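Local coordinates for CglIIR protein (PDB 6F1S), which forms the C-terminal domain of the H subunit of the CglI restriction endonuclease, whose DEAD-Z1 helicase-like motor probably couples NTP hydrolysis to DNA cleavage, at residues P112-Q115 / A116-R119; W147-D150 / P151-V154. All coordinates share one frame; numbering follows the deposited sequence.

Both contacts are local and lie in series along the chain: contact 1 spans two turns of helix 112-120, and contact 2 follows later, where the loop after helix 136-141 runs into strand 152-158. Their centres are 22 Å apart and their nearest atoms about 9 Å, so they do not touch. Both are built around the same five-stranded mixed sheet, contact 1 on a helix that packs against it and contact 2 at the start of one of its strands. Helix 112-120 links its parallel strands 92-100 and 126-132 as a beta-alpha-beta unit, and strand 152-158 pairs antiparallel with strand 126-132. Strand 126-132 thus connects the two within this C-terminal domain.

Contact 1 (P112-Q115 / A116-R119); sequences PTDQ and ALSR
The hydroxyl of S118 is met by several polar groups: S118 OG lies 2.9 Å from Q115 O. The distance from S118 OG to D114 O is 3.1 Å, and ND2 of N21 also hydrogen-bonds to this hydroxyl. With chi1 at 64° the OG sits between backbone N and carbonyl carbon, folded back onto the preceding turn of the helix, a place that suits a small buried hydroxyl.

Beneath this lies the regular i to i+4 pattern of an alpha helix. The shortest of its bonds runs from S118 N to D114 O at 2.9 Å; L117 N to T113 O and R119 N to Q115 O are each 3.0 Å, and A116 N to P112 O is 3.2 Å. P112 suits the first turn, where a missing N-H costs no helical bond.

On one side, D114 and L117 lie alongside and point the same way, with OD1 of D114 3.9 Å from CD1 of L117. The carboxylate's main partner is R97, by a salt bridge, while L117 packs on L126 of strand 126-132. On the exposed side, Q115, bent at chi2 (-66°), brings OE1 over one face of the R119 guanidinium, 3.5 Å from NH1, the two planes 39° apart.

The chemistry therefore divides the helix: D114, L117 and S118 join it to the sheet, whereas the amide oxygen of Q115 lies over the guanidinium of R119, an approach probably favoured by the opposite partial and full charges.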
loop_
_atom_site.group_PDB
_atom_site.type_symbol
_atom_site.label_atom_id
_atom_site.label_comp_id
_atom_site.label_asym_id
_atom_site.label_seq_id
_atom_site.Cartn_x
_atom_site.Cartn_y
_atom_site.Cartn_z
ATOM N N PRO A 112 1.078 12.530 8.987
ATOM C CA PRO A 112 1.909 13.667 8.568
ATOM C C PRO A 112 3.352 13.259 8.294
ATOM O O PRO A 112 3.985 13.811 7.398
ATOM C CB PRO A 112 1.832 14.619 9.764
ATOM C CG PRO A 112 0.568 14.244 10.472
ATOM C CD PRO A 112 0.443 12.768 10.298
ATOM N N THR A 113 3.855 12.286 9.048
ATOM C CA THR A 113 5.219 11.793 8.860
ATOM C C THR A 113 5.385 11.086 7.515
ATOM O O THR A 113 6.379 11.285 6.820
ATOM C CB THR A 113 5.620 10.827 9.996
ATOM O OG1 THR A 113 5.662 11.544 11.232
ATOM C CG2 THR A 113 6.985 10.204 9.729
ATOM N N ASP A 114 4.407 10.268 7.145
ATOM C CA ASP A 114 4.488 9.535 5.884
ATOM C C ASP A 114 4.192 10.423 4.662
ATOM O O ASP A 114 4.652 10.132 3.553
ATOM C CB ASP A 114 3.555 8.320 5.925
ATOM C CG ASP A 114 4.085 7.215 6.833
ATOM O OD1 ASP A 114 5.318 7.061 6.891
ATOM O OD2 ASP A 114 3.284 6.512 7.490
ATOM N N GLN A 115 3.436 11.503 4.871
ATOM C CA GLN A 115 3.262 12.530 3.844
ATOM C C GLN A 115 4.630 13.103 3.466
ATOM O O GLN A 115 5.003 13.125 2.290
ATOM C CB GLN A 115 2.336 13.654 4.323
ATOM C CG GLN A 115 0.862 13.509 3.929
ATOM C CD GLN A 115 0.624 13.600 2.424
ATOM O OE1 GLN A 115 1.477 14.067 1.670
ATOM N NE2 GLN A 115 -0.535 13.137 1.986
ATOM N N ALA A 116 5.379 13.547 4.476
ATOM C CA ALA A 116 6.695 14.140 4.256
ATOM C C ALA A 116 7.650 13.111 3.677
ATOM O O ALA A 116 8.446 13.434 2.799
ATOM C CB ALA A 116 7.254 14.719 5.560
ATOM N N LEU A 117 7.571 11.879 4.180
ATOM C CA LEU A 117 8.403 10.786 3.683
ATOM C C LEU A 117 8.203 10.613 2.185
ATOM O O LEU A 117 9.168 10.576 1.423
ATOM C CB LEU A 117 8.085 9.475 4.417
ATOM C CG LEU A 117 8.982 8.249 4.187
ATOM C CD1 LEU A 117 8.894 7.300 5.369
ATOM C CD2 LEU A 117 8.645 7.499 2.895
ATOM N N SER A 118 6.944 10.521 1.766
ATOM C CA SER A 118 6.635 10.248 0.369
ATOM C C SER A 118 6.985 11.432 -0.526
ATOM O O SER A 118 7.425 11.247 -1.658
ATOM C CB SER A 118 5.158 9.872 0.204
ATOM O OG SER A 118 4.302 10.946 0.550
ATOM N N ARG A 119 6.803 12.648 -0.025
ATOM C CA ARG A 119 7.194 13.811 -0.803
ATOM C C ARG A 119 8.711 13.833 -1.010
ATOM O O ARG A 119 9.193 14.224 -2.071
ATOM C CB ARG A 119 6.719 15.100 -0.134
ATOM C CG ARG A 119 5.216 15.301 -0.209
ATOM C CD ARG A 119 4.835 16.729 0.139
ATOM N NE ARG A 119 3.470 17.053 -0.269
ATOM C CZ ARG A 119 2.483 17.344 0.574
ATOM N NH1 ARG A 119 2.711 17.361 1.882
ATOM N NH2 ARG A 119 1.271 17.627 0.108
#

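Contact 2 (W147-D150 / P151-V154)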
loop_
_atom_site.group_PDB
_atom_site.type_symbol
_atom_site.label_atom_id
_atom_site.label_comp_id
_atom_site.label_asym_id
_atom_site.label_seq_id
_atom_site.Cartn_x
_atom_site.Cartn_y
_atom_site.Cartn_z
ATOM N N TRP A 147 -13.879 -0.959 6.426
ATOM C CA TRP A 147 -12.954 -1.596 5.500
ATOM C C TRP A 147 -13.476 -2.998 5.192
ATOM O O TRP A 147 -14.274 -3.536 5.951
ATOM C CB TRP A 147 -11.537 -1.649 6.077
ATOM C CG TRP A 147 -10.969 -0.296 6.432
ATOM C CD1 TRP A 147 -10.960 0.288 7.666
ATOM C CD2 TRP A 147 -10.331 0.640 5.545
ATOM N NE1 TRP A 147 -10.358 1.524 7.605
ATOM C CE2 TRP A 147 -9.961 1.763 6.313
ATOM C CE3 TRP A 147 -10.034 0.634 4.176
ATOM C CZ2 TRP A 147 -9.311 2.869 5.762
ATOM C CZ3 TRP A 147 -9.389 1.736 3.630
ATOM C CH2 TRP A 147 -9.033 2.835 4.422
ATOM N N SER A 148 -13.029 -3.584 4.087
ATOM C CA SER A 148 -13.579 -4.854 3.622
ATOM C C SER A 148 -13.204 -6.015 4.535
ATOM O O SER A 148 -13.806 -7.081 4.465
ATOM C CB SER A 148 -13.121 -5.150 2.190
ATOM O OG SER A 148 -11.710 -5.265 2.114
ATOM N N SER A 149 -12.209 -5.808 5.390
ATOM C CA SER A 149 -11.817 -6.837 6.342
ATOM C C SER A 149 -11.137 -6.250 7.570
ATOM O O SER A 149 -10.662 -5.114 7.561
ATOM C CB SER A 149 -10.893 -7.866 5.683
ATOM O OG SER A 149 -9.646 -7.294 5.338
ATOM N N ASP A 150 -11.113 -7.049 8.630
ATOM C CA ASP A 150 -10.423 -6.711 9.857
ATOM C C ASP A 150 -9.541 -7.898 10.230
ATOM O O ASP A 150 -10.048 -8.968 10.557
ATOM C CB ASP A 150 -11.420 -6.385 10.976
ATOM C CG ASP A 150 -10.736 -5.959 12.268
ATOM O OD1 ASP A 150 -9.670 -5.323 12.201
ATOM O OD2 ASP A 150 -11.261 -6.258 13.357
ATOM N N PRO A 151 -8.209 -7.727 10.162
ATOM C CA PRO A 151 -7.514 -6.490 9.800
ATOM C C PRO A 151 -7.486 -6.247 8.297
ATOM O O PRO A 151 -7.769 -7.158 7.520
ATOM C CB PRO A 151 -6.101 -6.729 10.323
ATOM C CG PRO A 151 -5.911 -8.201 10.122
ATOM C CD PRO A 151 -7.262 -8.832 10.397
ATOM N N ILE A 152 -7.146 -5.025 7.905
ATOM C CA ILE A 152 -6.971 -4.683 6.501
ATOM C C ILE A 152 -5.570 -4.108 6.307
ATOM O O ILE A 152 -4.973 -3.575 7.244
ATOM C CB ILE A 152 -8.044 -3.662 6.023
ATOM C CG1 ILE A 152 -8.070 -3.550 4.495
ATOM C CG2 ILE A 152 -7.818 -2.287 6.654
ATOM C CD1 ILE A 152 -8.564 -4.779 3.788
ATOM N N TRP A 153 -5.034 -4.248 5.101
ATOM C CA TRP A 153 -3.850 -3.504 4.692
ATOM C C TRP A 153 -4.275 -2.547 3.588
ATOM O O TRP A 153 -4.948 -2.958 2.641
ATOM C CB TRP A 153 -2.742 -4.429 4.190
ATOM C CG TRP A 153 -1.973 -5.144 5.250
ATOM C CD1 TRP A 153 -2.227 -6.387 5.745
ATOM C CD2 TRP A 153 -0.800 -4.673 5.934
ATOM N NE1 TRP A 153 -1.296 -6.719 6.699
ATOM C CE2 TRP A 153 -0.408 -5.686 6.834
ATOM C CE3 TRP A 153 -0.051 -3.493 5.879
ATOM C CZ2 TRP A 153 0.704 -5.558 7.668
ATOM C CZ3 TRP A 153 1.054 -3.367 6.709
ATOM C CH2 TRP A 153 1.418 -4.395 7.591
ATOM N N VAL A 154 -3.903 -1.279 3.713
ATOM C CA VAL A 154 -4.249 -0.292 2.696
ATOM C C VAL A 154 -2.993 0.179 1.954
ATOM O O VAL A 154 -2.040 0.648 2.573
ATOM C CB VAL A 154 -4.975 0.919 3.310
ATOM C CG1 VAL A 154 -5.511 1.819 2.216
ATOM C CG2 VAL A 154 -6.104 0.456 4.223
#
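A methyl of I152 and a methyl of V154 rest on the same face of the W147 indole, where the loop after helix 136-141 turns through a cis-proline into strand 152-158, which lies between strands 21-23 and 126-132 in the mixed sheet. These are CH-pi contacts. CG2 of I152 stands 4.1 Å from the centroid of the five-membered ring, 26° off its normal, and CG2 of V154 lies 3.9 Å from that of the six-membered ring, 23° off. Both side chains cross that of W147 at about a right angle, and each lays its CG2 methyl over the ring face. A broad indole suits this buried place because its two rings can each receive one branched residue, two positions apart on the strand.

The apolar packing is close: CG of W147 is 3.7 Å from I152 CG2, and CZ3 is 3.6 Å from V154 CG2. The first torsion of V154 (chi1 -171°) sets CG2 beside the backbone N, from where it reaches the ring. NE1 of W147 is satisfied by the carbonyl of V102, which helps fix the rotation of the ring.

The bend is shaped by a cis peptide and tied to its surroundings by polar bonds. The peptide between D150 and P151 is cis, bringing their CA atoms to 2.9 Å; proline is the residue that most readily accepts this form. D150 starts away from the following segment, yet its OD1 comes back beside P151 and accepts a hydrogen bond from G134 N. S148 bonds by its hydroxyl to the carbonyl of P27.

Across the bend, S149 OG donates to P151 O at 2.9 Å, from above the carbonyl plane, and the same OG lies 3.1 Å from CD1 of I152.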